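Local coordinates for protein quercetin 2,3-dioxygenase (Escherichia coli, PDB 1TQ5) that cleaves the flavonol quercetin oxidatively in vitro, releasing carbon monoxide, as a metal-dependent dioxygenase of the bicupin pirin family, at residues F37-V42 against F226-V231; T72-D77 against S102-S107; I117-E122 against V156-E161. All coordinates share one frame; numbering follows the deposited sequence.

Interactions 1 and 3 form one continuous region where the two cupin domains meet; their centres are 8 Å apart. Two probable hydrogen bonds tie them together, Ala39 O to Met120 N (2.9 Å) and Asp227 N to Glu161 O (2.8 Å), and strands 40-48 and 112-119 are neighbours in one sheet. Interaction 2 stands apart, its centre 27 Å from that of interaction 1 and 23 Å from that of interaction 3. It belongs to the N-terminal cupin and reaches the metal site, the side chain of Glu103 lying about 3 Å from that of metal-binding His101. A cadmium ion also lies about 4 Å from the Phe37 side chain of interaction 1, away from that site.

Interaction 1: F37-V42 against F226-V231; sequences FSALRV and FDLPPV
Ser38 and Val231 mark the nearest approach of the two backbones, 5.7 Å between their CA atoms, where a type II' beta turn from Phe37 to Leu40, leading into strand 40-48, meets the chain leaving strand 221-228. The turn is closed by Leu40 N donating to Phe37 O at 2.9 Å. From its apex the hydroxyl of Ser38 reaches across: OG lies anti to the backbone N (chi1 -177°) and donates to Pro229 O over 2.7 Å, with a C=O...OG angle of 139°. The same OG rests against Leu228 CB at 3.6 Å, while Val231 CG2 packs beside Ser38 CA and CB.

Leu228 inserts its side chain beneath the turn. Leu228 CD1 meets the edge of the Phe37 ring near its plane, 3.4 Å from Phe37 CD2, and also touches Leu40 CB at 4.0 Å. Leu40 in turn lies over one face of Phe226, the two side chains crossing at about a right angle; Leu40 CD2 is 4.1 Å from the Phe226 ring centroid and 11° off the normal, a CH-pi contact. Trp184 also packs on Leu40, and Ile117 on Phe226, which extends this apolar cluster between the domains.

The contact therefore combines one directional bond near its more exposed end, which can fix the turn along the departing chain, with a buried interior of close apolar packing.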
ATOM      1  N   PHE A  37       1.335  -9.495   7.022  1.00 26.66           N
ATOM      2  CA  PHE A  37       2.035  -8.842   8.128  1.00 23.48           C
ATOM      3  C   PHE A  37       1.107  -8.009   9.007  1.00 21.52           C
ATOM      4  O   PHE A  37       0.781  -6.868   8.676  1.00 19.43           O
ATOM      5  CB  PHE A  37       3.149  -7.961   7.551  1.00 22.27           C
ATOM      6  CG  PHE A  37       4.160  -7.513   8.562  1.00 20.11           C
ATOM      7  CD1 PHE A  37       5.061  -8.414   9.110  1.00 24.35           C
ATOM      8  CD2 PHE A  37       4.228  -6.180   8.946  1.00 26.92           C
ATOM      9  CE1 PHE A  37       6.019  -7.996  10.025  1.00 22.60           C
ATOM     10  CE2 PHE A  37       5.183  -5.751   9.861  1.00 22.64           C
ATOM     11  CZ  PHE A  37       6.083  -6.661  10.401  1.00 24.63           C
ATOM     12  N   SER A  38       0.709  -8.574  10.145  1.00 23.67           N
ATOM     13  CA  SER A  38      -0.211  -7.906  11.065  1.00 24.81           C
ATOM     14  C   SER A  38      -1.502  -7.605  10.297  1.00 23.83           C
ATOM     15  O   SER A  38      -2.028  -8.483   9.612  1.00 25.80           O
ATOM     16  CB  SER A  38       0.404  -6.613  11.615  1.00 24.99           C
ATOM     17  OG  SER A  38      -0.461  -6.000  12.563  1.00 31.59           O
ATOM     18  N   ALA A  39      -2.005  -6.375  10.397  1.00 24.27           N
ATOM     19  CA  ALA A  39      -3.234  -5.994   9.696  1.00 24.44           C
ATOM     20  C   ALA A  39      -3.020  -5.817   8.186  1.00 25.18           C
ATOM     21  O   ALA A  39      -3.982  -5.698   7.424  1.00 26.20           O
ATOM     22  CB  ALA A  39      -3.803  -4.711  10.293  1.00 22.94           C
ATOM     23  N   LEU A  40      -1.763  -5.794   7.758  1.00 25.24           N
ATOM     24  CA  LEU A  40      -1.449  -5.644   6.336  1.00 23.12           C
ATOM     25  C   LEU A  40      -1.564  -7.016   5.684  1.00 21.67           C
ATOM     26  O   LEU A  40      -0.740  -7.899   5.916  1.00 22.01           O
ATOM     27  CB  LEU A  40      -0.034  -5.088   6.165  1.00 22.85           C
ATOM     28  CG  LEU A  40       0.396  -4.723   4.745  1.00 22.13           C
ATOM     29  CD1 LEU A  40      -0.602  -3.744   4.133  1.00 20.46           C
ATOM     30  CD2 LEU A  40       1.793  -4.128   4.783  1.00 23.71           C
ATOM     31  N   ARG A  41      -2.590  -7.191   4.861  1.00 18.05           N
ATOM     32  CA  ARG A  41      -2.827  -8.475   4.230  1.00 22.11           C
ATOM     33  C   ARG A  41      -2.415  -8.594   2.768  1.00 20.35           C
ATOM     34  O   ARG A  41      -1.991  -9.662   2.330  1.00 20.71           O
ATOM     35  CB  ARG A  41      -4.312  -8.842   4.365  1.00 22.52           C
ATOM     36  CG  ARG A  41      -4.795  -9.013   5.810  1.00 33.71           C
ATOM     37  CD  ARG A  41      -3.919 -10.000   6.567  1.00 42.84           C
ATOM     38  NE  ARG A  41      -4.476 -10.366   7.864  1.00 56.24           N
ATOM     39  CZ  ARG A  41      -5.585 -11.084   8.029  1.00 63.17           C
ATOM     40  NH1 ARG A  41      -6.264 -11.518   6.974  1.00 64.34           N
ATOM     41  NH2 ARG A  41      -6.015 -11.370   9.251  1.00 61.82           N
ATOM     42  N   VAL A  42      -2.531  -7.505   2.018  1.00 19.36           N
ATOM     43  CA  VAL A  42      -2.202  -7.537   0.596  1.00 16.07           C
ATOM     44  C   VAL A  42      -1.456  -6.300   0.081  1.00 17.14           C
ATOM     45  O   VAL A  42      -1.751  -5.170   0.474  1.00 14.56           O
ATOM     46  CB  VAL A  42      -3.497  -7.676  -0.247  1.00 18.61           C
ATOM     47  CG1 VAL A  42      -3.165  -7.773  -1.723  1.00 21.28           C
ATOM     48  CG2 VAL A  42      -4.297  -8.896   0.203  1.00 17.53           C
ATOM     49  N   PHE A 226       4.304   1.585   6.941  1.00 20.38           N
ATOM     50  CA  PHE A 226       3.111   1.081   7.606  1.00 19.21           C
ATOM     51  C   PHE A 226       3.420   0.833   9.075  1.00 21.62           C
ATOM     52  O   PHE A 226       4.245  -0.022   9.382  1.00 22.16           O
ATOM     53  CB  PHE A 226       2.690  -0.249   6.982  1.00 17.35           C
ATOM     54  CG  PHE A 226       2.244  -0.147   5.554  1.00 20.89           C
ATOM     55  CD1 PHE A 226       0.903   0.048   5.242  1.00 22.79           C
ATOM     56  CD2 PHE A 226       3.159  -0.295   4.516  1.00 21.24           C
ATOM     57  CE1 PHE A 226       0.481   0.088   3.913  1.00 27.83           C
ATOM     58  CE2 PHE A 226       2.754  -0.258   3.191  1.00 17.86           C
ATOM     59  CZ  PHE A 226       1.408  -0.067   2.886  1.00 25.76           C
ATOM     60  N   ASP A 227       2.778   1.580   9.974  1.00 20.69           N
ATOM     61  CA  ASP A 227       2.959   1.389  11.422  1.00 25.28           C
ATOM     62  C   ASP A 227       1.759   0.528  11.834  1.00 24.80           C
ATOM     63  O   ASP A 227       0.632   1.023  11.944  1.00 23.30           O
ATOM     64  CB  ASP A 227       2.913   2.732  12.160  1.00 29.57           C
ATOM     65  CG  ASP A 227       3.410   2.630  13.604  1.00 39.62           C
ATOM     66  OD1 ASP A 227       2.911   1.764  14.355  1.00 42.42           O
ATOM     67  OD2 ASP A 227       4.302   3.421  13.987  1.00 51.37           O
ATOM     68  N   LEU A 228       2.009  -0.754  12.073  1.00 23.06           N
ATOM     69  CA  LEU A 228       0.953  -1.709  12.381  1.00 22.20           C
ATOM     70  C   LEU A 228       0.820  -2.187  13.826  1.00 24.32           C
ATOM     71  O   LEU A 228       1.788  -2.212  14.581  1.00 22.51           O
ATOM     72  CB  LEU A 228       1.135  -2.918  11.462  1.00 21.93           C
ATOM     73  CG  LEU A 228       1.240  -2.526   9.987  1.00 22.48           C
ATOM     74  CD1 LEU A 228       2.029  -3.565   9.202  1.00 24.49           C
ATOM     75  CD2 LEU A 228      -0.162  -2.341   9.432  1.00 23.93           C
ATOM     76  N   PRO A 229      -0.398  -2.602  14.216  1.00 23.80           N
ATOM     77  CA  PRO A 229      -0.694  -3.092  15.566  1.00 26.67           C
ATOM     78  C   PRO A 229      -0.020  -4.421  15.916  1.00 29.74           C
ATOM     79  O   PRO A 229       0.324  -5.213  15.032  1.00 29.14           O
ATOM     80  CB  PRO A 229      -2.218  -3.203  15.566  1.00 27.30           C
ATOM     81  CG  PRO A 229      -2.531  -3.530  14.148  1.00 25.49           C
ATOM     82  CD  PRO A 229      -1.620  -2.585  13.393  1.00 22.94           C
ATOM     83  N   PRO A 230       0.167  -4.685  17.218  1.00 32.70           N
ATOM     84  CA  PRO A 230       0.800  -5.920  17.701  1.00 34.17           C
ATOM     85  C   PRO A 230       0.066  -7.148  17.176  1.00 35.17           C
ATOM     86  O   PRO A 230      -1.123  -7.080  16.872  1.00 36.72           O
ATOM     87  CB  PRO A 230       0.691  -5.789  19.221  1.00 35.31           C
ATOM     88  CG  PRO A 230       0.717  -4.292  19.431  1.00 34.27           C
ATOM     89  CD  PRO A 230      -0.207  -3.813  18.347  1.00 34.33           C
ATOM     90  N   VAL A 231       0.768  -8.269  17.071  1.00 37.75           N
ATOM     91  CA  VAL A 231       0.153  -9.499  16.575  1.00 40.32           C
ATOM     92  C   VAL A 231      -0.239 -10.432  17.719  1.00 40.85           C
ATOM     93  O   VAL A 231       0.616 -11.093  18.312  1.00 42.83           O
ATOM     94  CB  VAL A 231       1.105 -10.252  15.620  1.00 40.40           C
ATOM     95  CG1 VAL A 231       0.494 -11.582  15.216  1.00 46.22           C
ATOM     96  CG2 VAL A 231       1.384  -9.399  14.388  1.00 41.45           C
TER

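Interaction 2: T72-D77 against S102-S107; sequences TVEHQD and SEYNPS
Tyr104 and Glu74 face each other as a hydrogen-bonded pair of antiparallel strands, 72-77 and 99-104, inner neighbours in a four-stranded sheet of the N-terminal cupin. Their backbones exchange two bonds, Glu74 N to Tyr104 O at 2.9 Å (N-H...O 168°) and Tyr104 N to Glu74 O at 3.1 Å. Gln76 and Ser102 form the next such pair, Ser102 N donating to Gln76 O at 2.8 Å and Gln76 N to Ser102 O.

On this face chi1 of 73° sets Tyr104 CG between the backbone N and the carbonyl carbon, and the ring runs alongside the Glu74 side chain, pointing the same way. Glu74 CB sits over one face, offset toward the rim, 3.7 Å from the ring centroid and 21° off the normal, a CH-pi contact. Gln76 flanks the pair, its CB touching Ser102 OG.

His75 and Glu103, the non-hydrogen-bonded pair between them, point to the opposite face, where Val73 CG2 touches Glu103 CG at 3.8 Å. Glu103 is probably a metal ligand, as in related proteins, though here its side chain lies about 5 Å from a bound cadmium ion. Its OE2 makes a weak hydrogen bond to ND1 of His101, a cadmium ligand on the same strand. Back on the tyrosine face, a water in the ring plane donates to Glu74 OE1 at 2.8 Å and lies 2.6 Å from Tyr104 OH.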
ATOM      1  N   THR A  72      -3.638   6.812 -14.942  1.00 24.13           N
ATOM      2  CA  THR A  72      -4.874   7.162 -14.265  1.00 22.75           C
ATOM      3  C   THR A  72      -5.738   5.923 -14.066  1.00 20.53           C
ATOM      4  O   THR A  72      -5.701   4.996 -14.872  1.00 18.74           O
ATOM      5  CB  THR A  72      -5.692   8.181 -15.101  1.00 24.73           C
ATOM      6  OG1 THR A  72      -4.859   9.291 -15.465  1.00 31.25           O
ATOM      7  CG2 THR A  72      -6.887   8.700 -14.298  1.00 24.65           C
ATOM      8  N   VAL A  73      -6.505   5.904 -12.982  1.00 20.61           N
ATOM      9  CA  VAL A  73      -7.407   4.797 -12.713  1.00 22.10           C
ATOM     10  C   VAL A  73      -8.803   5.357 -12.479  1.00 24.87           C
ATOM     11  O   VAL A  73      -8.967   6.402 -11.848  1.00 28.43           O
ATOM     12  CB  VAL A  73      -6.979   3.981 -11.476  1.00 21.69           C
ATOM     13  CG1 VAL A  73      -7.042   4.838 -10.225  1.00 25.90           C
ATOM     14  CG2 VAL A  73      -7.878   2.754 -11.338  1.00 21.96           C
ATOM     15  N   GLU A  74      -9.804   4.666 -13.012  1.00 25.00           N
ATOM     16  CA  GLU A  74     -11.194   5.073 -12.861  1.00 23.65           C
ATOM     17  C   GLU A  74     -11.906   4.104 -11.914  1.00 23.25           C
ATOM     18  O   GLU A  74     -11.932   2.893 -12.149  1.00 22.17           O
ATOM     19  CB  GLU A  74     -11.893   5.064 -14.218  1.00 26.12           C
ATOM     20  CG  GLU A  74     -13.387   5.356 -14.149  1.00 35.31           C
ATOM     21  CD  GLU A  74     -13.719   6.808 -14.423  1.00 47.61           C
ATOM     22  OE1 GLU A  74     -13.373   7.298 -15.521  1.00 52.51           O
ATOM     23  OE2 GLU A  74     -14.331   7.456 -13.546  1.00 56.49           O
ATOM     24  N   HIS A  75     -12.483   4.644 -10.847  1.00 22.04           N
ATOM     25  CA  HIS A  75     -13.190   3.829  -9.872  1.00 23.83           C
ATOM     26  C   HIS A  75     -14.710   3.934 -10.001  1.00 24.55           C
ATOM     27  O   HIS A  75     -15.250   5.006 -10.275  1.00 22.07           O
ATOM     28  CB  HIS A  75     -12.757   4.233  -8.459  1.00 22.10           C
ATOM     29  CG  HIS A  75     -13.629   3.687  -7.373  1.00 27.91           C
ATOM     30  ND1 HIS A  75     -14.839   4.253  -7.034  1.00 35.10           N
ATOM     31  CD2 HIS A  75     -13.464   2.627  -6.545  1.00 28.96           C
ATOM     32  CE1 HIS A  75     -15.382   3.569  -6.043  1.00 29.12           C
ATOM     33  NE2 HIS A  75     -14.568   2.577  -5.728  1.00 34.52           N
ATOM     34  N   GLN A  76     -15.383   2.802  -9.802  1.00 27.25           N
ATOM     35  CA  GLN A  76     -16.839   2.719  -9.851  1.00 31.46           C
ATOM     36  C   GLN A  76     -17.269   1.703  -8.792  1.00 33.80           C
ATOM     37  O   GLN A  76     -16.691   0.618  -8.698  1.00 32.78           O
ATOM     38  CB  GLN A  76     -17.302   2.263 -11.236  1.00 32.87           C
ATOM     39  CG  GLN A  76     -17.080   3.300 -12.331  1.00 38.21           C
ATOM     40  CD  GLN A  76     -17.325   2.750 -13.722  1.00 46.75           C
ATOM     41  OE1 GLN A  76     -18.416   2.268 -14.033  1.00 48.27           O
ATOM     42  NE2 GLN A  76     -16.309   2.823 -14.571  1.00 49.24           N
ATOM     43  N   ASP A  77     -18.272   2.042  -7.989  1.00 34.96           N
ATOM     44  CA  ASP A  77     -18.706   1.112  -6.953  1.00 37.05           C
ATOM     45  C   ASP A  77     -20.214   0.967  -6.823  1.00 38.72           C
ATOM     46  O   ASP A  77     -20.971   1.820  -7.288  1.00 36.33           O
ATOM     47  CB  ASP A  77     -18.112   1.519  -5.601  1.00 39.48           C
ATOM     48  CG  ASP A  77     -18.634   2.857  -5.106  1.00 41.89           C
ATOM     49  OD1 ASP A  77     -18.007   3.437  -4.195  1.00 42.81           O
ATOM     50  OD2 ASP A  77     -19.673   3.325  -5.619  1.00 49.69           O
ATOM     51  N   SER A 102     -15.326  -1.769  -9.395  1.00 25.91           N
ATOM     52  CA  SER A 102     -14.497  -2.071 -10.547  1.00 27.28           C
ATOM     53  C   SER A 102     -13.491  -0.939 -10.670  1.00 25.59           C
ATOM     54  O   SER A 102     -13.735   0.172 -10.195  1.00 27.83           O
ATOM     55  CB  SER A 102     -15.344  -2.148 -11.820  1.00 28.82           C
ATOM     56  OG  SER A 102     -15.810  -0.866 -12.190  1.00 36.65           O
ATOM     57  N   GLU A 103     -12.358  -1.235 -11.293  1.00 25.83           N
ATOM     58  CA  GLU A 103     -11.290  -0.264 -11.509  1.00 28.42           C
ATOM     59  C   GLU A 103     -10.697  -0.528 -12.879  1.00 27.09           C
ATOM     60  O   GLU A 103     -10.305  -1.653 -13.175  1.00 29.12           O
ATOM     61  CB  GLU A 103     -10.177  -0.423 -10.468  1.00 28.31           C
ATOM     62  CG  GLU A 103     -10.252   0.531  -9.295  1.00 39.28           C
ATOM     63  CD  GLU A 103     -10.879  -0.102  -8.076  1.00 48.97           C
ATOM     64  OE1 GLU A 103     -10.497  -1.248  -7.753  1.00 50.78           O
ATOM     65  OE2 GLU A 103     -11.737   0.547  -7.438  1.00 47.79           O
ATOM     66  N   TYR A 104     -10.620   0.500 -13.710  1.00 25.89           N
ATOM     67  CA  TYR A 104     -10.056   0.313 -15.033  1.00 24.57           C
ATOM     68  C   TYR A 104      -9.180   1.484 -15.447  1.00 22.34           C
ATOM     69  O   TYR A 104      -9.177   2.539 -14.813  1.00 19.97           O
ATOM     70  CB  TYR A 104     -11.178   0.089 -16.058  1.00 27.19           C
ATOM     71  CG  TYR A 104     -11.969   1.327 -16.398  1.00 27.77           C
ATOM     72  CD1 TYR A 104     -11.522   2.212 -17.376  1.00 34.48           C
ATOM     73  CD2 TYR A 104     -13.151   1.629 -15.726  1.00 32.74           C
ATOM     74  CE1 TYR A 104     -12.232   3.370 -17.675  1.00 39.11           C
ATOM     75  CE2 TYR A 104     -13.867   2.784 -16.016  1.00 34.69           C
ATOM     76  CZ  TYR A 104     -13.400   3.652 -16.991  1.00 41.21           C
ATOM     77  OH  TYR A 104     -14.089   4.814 -17.269  1.00 47.10           O
ATOM     78  N   ASN A 105      -8.413   1.268 -16.504  1.00 21.88           N
ATOM     79  CA  ASN A 105      -7.529   2.282 -17.047  1.00 22.44           C
ATOM     80  C   ASN A 105      -8.322   3.008 -18.123  1.00 25.48           C
ATOM     81  O   ASN A 105      -8.601   2.444 -19.177  1.00 24.12           O
ATOM     82  CB  ASN A 105      -6.304   1.613 -17.660  1.00 21.11           C
ATOM     83  CG  ASN A 105      -5.322   2.609 -18.230  1.00 22.60           C
ATOM     84  OD1 ASN A 105      -5.580   3.812 -18.260  1.00 18.60           O
ATOM     85  ND2 ASN A 105      -4.188   2.111 -18.691  1.00 15.91           N
ATOM     86  N   PRO A 106      -8.718   4.265 -17.864  1.00 28.20           N
ATOM     87  CA  PRO A 106      -9.492   5.050 -18.835  1.00 32.09           C
ATOM     88  C   PRO A 106      -8.699   5.492 -20.066  1.00 33.17           C
ATOM     89  O   PRO A 106      -9.274   5.814 -21.108  1.00 33.59           O
ATOM     90  CB  PRO A 106      -9.980   6.233 -18.006  1.00 33.47           C
ATOM     91  CG  PRO A 106      -8.846   6.443 -17.042  1.00 30.72           C
ATOM     92  CD  PRO A 106      -8.534   5.019 -16.610  1.00 30.25           C
ATOM     93  N   SER A 107      -7.379   5.518 -19.947  1.00 31.71           N
ATOM     94  CA  SER A 107      -6.546   5.922 -21.067  1.00 34.01           C
ATOM     95  C   SER A 107      -6.701   4.921 -22.206  1.00 37.93           C
ATOM     96  O   SER A 107      -6.733   3.710 -21.981  1.00 38.66           O
ATOM     97  CB  SER A 107      -5.083   5.988 -20.636  1.00 33.81           C
ATOM     98  OG  SER A 107      -4.243   6.212 -21.749  1.00 29.46           O
TER
HETATM   99  O   HOH W   1      -3.505   5.403 -17.379  1.00 29.66           O
HETATM  100  O   HOH W   2     -14.994   7.196 -17.862  1.00 38.14           O

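Interaction 3: I117-E122 against V156-E161; sequences IWIMPE and VHQDME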
ATOM      1  N   ILE A 117      -3.489  -2.065  -1.983  1.00 21.51           N
ATOM      2  CA  ILE A 117      -3.247  -2.460  -0.598  1.00 23.18           C
ATOM      3  C   ILE A 117      -4.518  -2.857   0.161  1.00 23.18           C
ATOM      4  O   ILE A 117      -5.515  -2.143   0.114  1.00 22.58           O
ATOM      5  CB  ILE A 117      -2.583  -1.296   0.168  1.00 23.03           C
ATOM      6  CG1 ILE A 117      -1.387  -0.757  -0.631  1.00 29.35           C
ATOM      7  CG2 ILE A 117      -2.170  -1.748   1.557  1.00 27.53           C
ATOM      8  CD1 ILE A 117      -0.323  -1.785  -0.919  1.00 32.59           C
ATOM      9  N   TRP A 118      -4.473  -3.985   0.870  1.00 19.62           N
ATOM     10  CA  TRP A 118      -5.621  -4.443   1.658  1.00 21.71           C
ATOM     11  C   TRP A 118      -5.264  -4.449   3.136  1.00 24.82           C
ATOM     12  O   TRP A 118      -4.257  -5.034   3.542  1.00 24.77           O
ATOM     13  CB  TRP A 118      -6.048  -5.859   1.263  1.00 19.11           C
ATOM     14  CG  TRP A 118      -6.685  -5.991  -0.093  1.00 21.74           C
ATOM     15  CD1 TRP A 118      -6.516  -5.167  -1.172  1.00 27.43           C
ATOM     16  CD2 TRP A 118      -7.511  -7.071  -0.541  1.00 27.33           C
ATOM     17  NE1 TRP A 118      -7.178  -5.673  -2.264  1.00 34.39           N
ATOM     18  CE2 TRP A 118      -7.797  -6.841  -1.905  1.00 32.17           C
ATOM     19  CE3 TRP A 118      -8.030  -8.216   0.076  1.00 30.24           C
ATOM     20  CZ2 TRP A 118      -8.582  -7.716  -2.665  1.00 37.82           C
ATOM     21  CZ3 TRP A 118      -8.809  -9.087  -0.679  1.00 38.55           C
ATOM     22  CH2 TRP A 118      -9.076  -8.831  -2.036  1.00 39.90           C
ATOM     23  N   ILE A 119      -6.097  -3.798   3.937  1.00 24.62           N
ATOM     24  CA  ILE A 119      -5.875  -3.730   5.372  1.00 25.36           C
ATOM     25  C   ILE A 119      -7.084  -4.279   6.118  1.00 27.49           C
ATOM     26  O   ILE A 119      -8.208  -3.823   5.918  1.00 24.88           O
ATOM     27  CB  ILE A 119      -5.606  -2.280   5.804  1.00 24.93           C
ATOM     28  CG1 ILE A 119      -4.283  -1.812   5.192  1.00 25.92           C
ATOM     29  CG2 ILE A 119      -5.559  -2.174   7.337  1.00 26.65           C
ATOM     30  CD1 ILE A 119      -4.018  -0.339   5.364  1.00 32.59           C
HETATM   31  N   MSE A 120      -6.856  -5.275   6.965  1.00 29.38           N
HETATM   32  CA  MSE A 120      -7.950  -5.858   7.731  1.00 31.80           C
HETATM   33  C   MSE A 120      -8.497  -4.844   8.724  1.00 29.80           C
HETATM   34  O   MSE A 120      -7.751  -4.271   9.507  1.00 27.57           O
HETATM   35  CB  MSE A 120      -7.483  -7.095   8.499  1.00 33.50           C
HETATM   36  CG  MSE A 120      -8.538  -7.619   9.456  1.00 41.86           C
HETATM   37 SE   MSE A 120      -8.014  -9.035  10.423  1.00 57.90          SE
HETATM   38  CE  MSE A 120      -8.849 -10.365   9.533  1.00 55.97           C
ATOM     39  N   PRO A 121      -9.814  -4.607   8.701  1.00 30.41           N
ATOM     40  CA  PRO A 121     -10.381  -3.643   9.644  1.00 34.26           C
ATOM     41  C   PRO A 121     -10.480  -4.286  11.024  1.00 36.36           C
ATOM     42  O   PRO A 121     -10.849  -5.455  11.140  1.00 34.23           O
ATOM     43  CB  PRO A 121     -11.745  -3.341   9.035  1.00 33.46           C
ATOM     44  CG  PRO A 121     -12.135  -4.667   8.442  1.00 31.46           C
ATOM     45  CD  PRO A 121     -10.847  -5.131   7.787  1.00 31.82           C
ATOM     46  N   GLU A 122     -10.137  -3.540  12.066  1.00 41.39           N
ATOM     47  CA  GLU A 122     -10.206  -4.090  13.413  1.00 46.85           C
ATOM     48  C   GLU A 122     -11.663  -4.249  13.816  1.00 50.24           C
ATOM     49  O   GLU A 122     -11.990  -5.015  14.724  1.00 51.50           O
ATOM     50  CB  GLU A 122      -9.461  -3.192  14.405  1.00 47.92           C
ATOM     51  CG  GLU A 122      -9.971  -1.768  14.514  1.00 52.10           C
ATOM     52  CD  GLU A 122      -9.095  -0.920  15.421  1.00 56.14           C
ATOM     53  OE1 GLU A 122      -8.865  -1.330  16.580  1.00 56.48           O
ATOM     54  OE2 GLU A 122      -8.637   0.155  14.980  1.00 57.90           O
ATOM     55  N   VAL A 156      -8.810   5.332   8.456  1.00 28.33           N
ATOM     56  CA  VAL A 156      -8.703   3.907   8.196  1.00 28.52           C
ATOM     57  C   VAL A 156      -9.270   3.248   9.446  1.00 29.50           C
ATOM     58  O   VAL A 156      -8.962   3.661  10.561  1.00 27.31           O
ATOM     59  CB  VAL A 156      -7.222   3.474   7.947  1.00 28.48           C
ATOM     60  CG1 VAL A 156      -6.387   3.669   9.198  1.00 28.63           C
ATOM     61  CG2 VAL A 156      -7.175   2.026   7.479  1.00 29.30           C
ATOM     62  N   HIS A 157     -10.126   2.248   9.256  1.00 29.65           N
ATOM     63  CA  HIS A 157     -10.751   1.544  10.373  1.00 33.65           C
ATOM     64  C   HIS A 157      -9.847   0.454  10.936  1.00 31.58           C
ATOM     65  O   HIS A 157     -10.198  -0.726  10.947  1.00 31.06           O
ATOM     66  CB  HIS A 157     -12.080   0.937   9.921  1.00 32.59           C
ATOM     67  CG  HIS A 157     -13.095   1.956   9.511  1.00 42.10           C
ATOM     68  ND1 HIS A 157     -13.666   2.839  10.403  1.00 47.38           N
ATOM     69  CD2 HIS A 157     -13.631   2.244   8.302  1.00 43.90           C
ATOM     70  CE1 HIS A 157     -14.510   3.626   9.761  1.00 46.28           C
ATOM     71  NE2 HIS A 157     -14.507   3.286   8.485  1.00 44.76           N
ATOM     72  N   GLN A 158      -8.677   0.865  11.409  1.00 29.91           N
ATOM     73  CA  GLN A 158      -7.709  -0.061  11.970  1.00 30.85           C
ATOM     74  C   GLN A 158      -6.683   0.760  12.736  1.00 30.25           C
ATOM     75  O   GLN A 158      -6.379   1.892  12.356  1.00 32.36           O
ATOM     76  CB  GLN A 158      -7.048  -0.859  10.835  1.00 30.62           C
ATOM     77  CG  GLN A 158      -5.980  -1.864  11.249  1.00 28.83           C
ATOM     78  CD  GLN A 158      -6.397  -2.732  12.421  1.00 33.63           C
ATOM     79  OE1 GLN A 158      -6.260  -2.335  13.577  1.00 34.95           O
ATOM     80  NE2 GLN A 158      -6.913  -3.919  12.127  1.00 26.12           N
ATOM     81  N   ASP A 159      -6.177   0.206  13.830  1.00 29.98           N
ATOM     82  CA  ASP A 159      -5.184   0.896  14.644  1.00 31.10           C
ATOM     83  C   ASP A 159      -3.858   0.919  13.890  1.00 31.25           C
ATOM     84  O   ASP A 159      -2.896   0.263  14.291  1.00 32.14           O
ATOM     85  CB  ASP A 159      -5.000   0.170  15.982  1.00 32.40           C
ATOM     86  CG  ASP A 159      -4.021   0.879  16.902  1.00 35.41           C
ATOM     87  OD1 ASP A 159      -3.460   0.216  17.802  1.00 42.95           O
ATOM     88  OD2 ASP A 159      -3.822   2.102  16.734  1.00 44.44           O
HETATM   89  N   MSE A 160      -3.806   1.666  12.794  1.00 30.16           N
HETATM   90  CA  MSE A 160      -2.582   1.737  12.007  1.00 30.15           C
HETATM   91  C   MSE A 160      -2.387   3.087  11.334  1.00 29.04           C
HETATM   92  O   MSE A 160      -3.346   3.790  11.032  1.00 26.60           O
HETATM   93  CB  MSE A 160      -2.580   0.635  10.935  1.00 27.33           C
HETATM   94  CG  MSE A 160      -3.505   0.888   9.742  1.00 30.18           C
HETATM   95 SE   MSE A 160      -2.808   2.017   8.494  1.00 24.83          SE
HETATM   96  CE  MSE A 160      -1.752   0.861   7.589  1.00 27.73           C
ATOM     97  N   GLU A 161      -1.127   3.438  11.108  1.00 29.03           N
ATOM     98  CA  GLU A 161      -0.781   4.680  10.435  1.00 28.26           C
ATOM     99  C   GLU A 161       0.063   4.349   9.209  1.00 26.54           C
ATOM    100  O   GLU A 161       0.876   3.425   9.237  1.00 25.25           O
ATOM    101  CB  GLU A 161       0.028   5.589  11.355  1.00 29.96           C
ATOM    102  CG  GLU A 161      -0.684   6.009  12.620  1.00 34.79           C
ATOM    103  CD  GLU A 161       0.130   7.009  13.409  1.00 43.56           C
ATOM    104  OE1 GLU A 161       1.336   6.751  13.619  1.00 48.48           O
ATOM    105  OE2 GLU A 161      -0.430   8.046  13.822  1.00 53.10           O
TER
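At the junction of the two cupin domains, Met120 and Glu122, just past strand 112-119, meet His157 and Gln158 in the loop that leads to strand 161-167. Two hydrogen bonds fasten them: Gln158 NE2 donates to Met120 O at 2.8 Å (N-H...O 157°), and Glu122 N donates to His157 O at 3.0 Å. That His157 oxygen also receives a CA-H...O contact from Pro121 CA at 3.2 Å.

Gln158 has more surface buried here than any other residue. Its chain bends at chi2 (47°), and its OE1 accepts a short, bent bond from Asp159 N, 2.6 Å away. Glu122 crosses it obliquely, Glu122 CB 3.4 Å from Gln158 OE1, with carboxylate and amide planes 22° apart. An alanine in place of Gln158 would probably leave Met120 O and Asp159 N without these partners and open a gap beside Ile119 CG2, which packs on Gln158 CG at 3.9 Å.

Deeper in, Ile119 CD1 and CE of selenomethionine Met160 meet tip to tip at 3.4 Å, tighter than usual carbon contact. Inverse gamma turns centred on His157 and Asp159 shape the loop. Such interlocking is consistent with the pirin bicupin fold, in which two similar domains stand face to face.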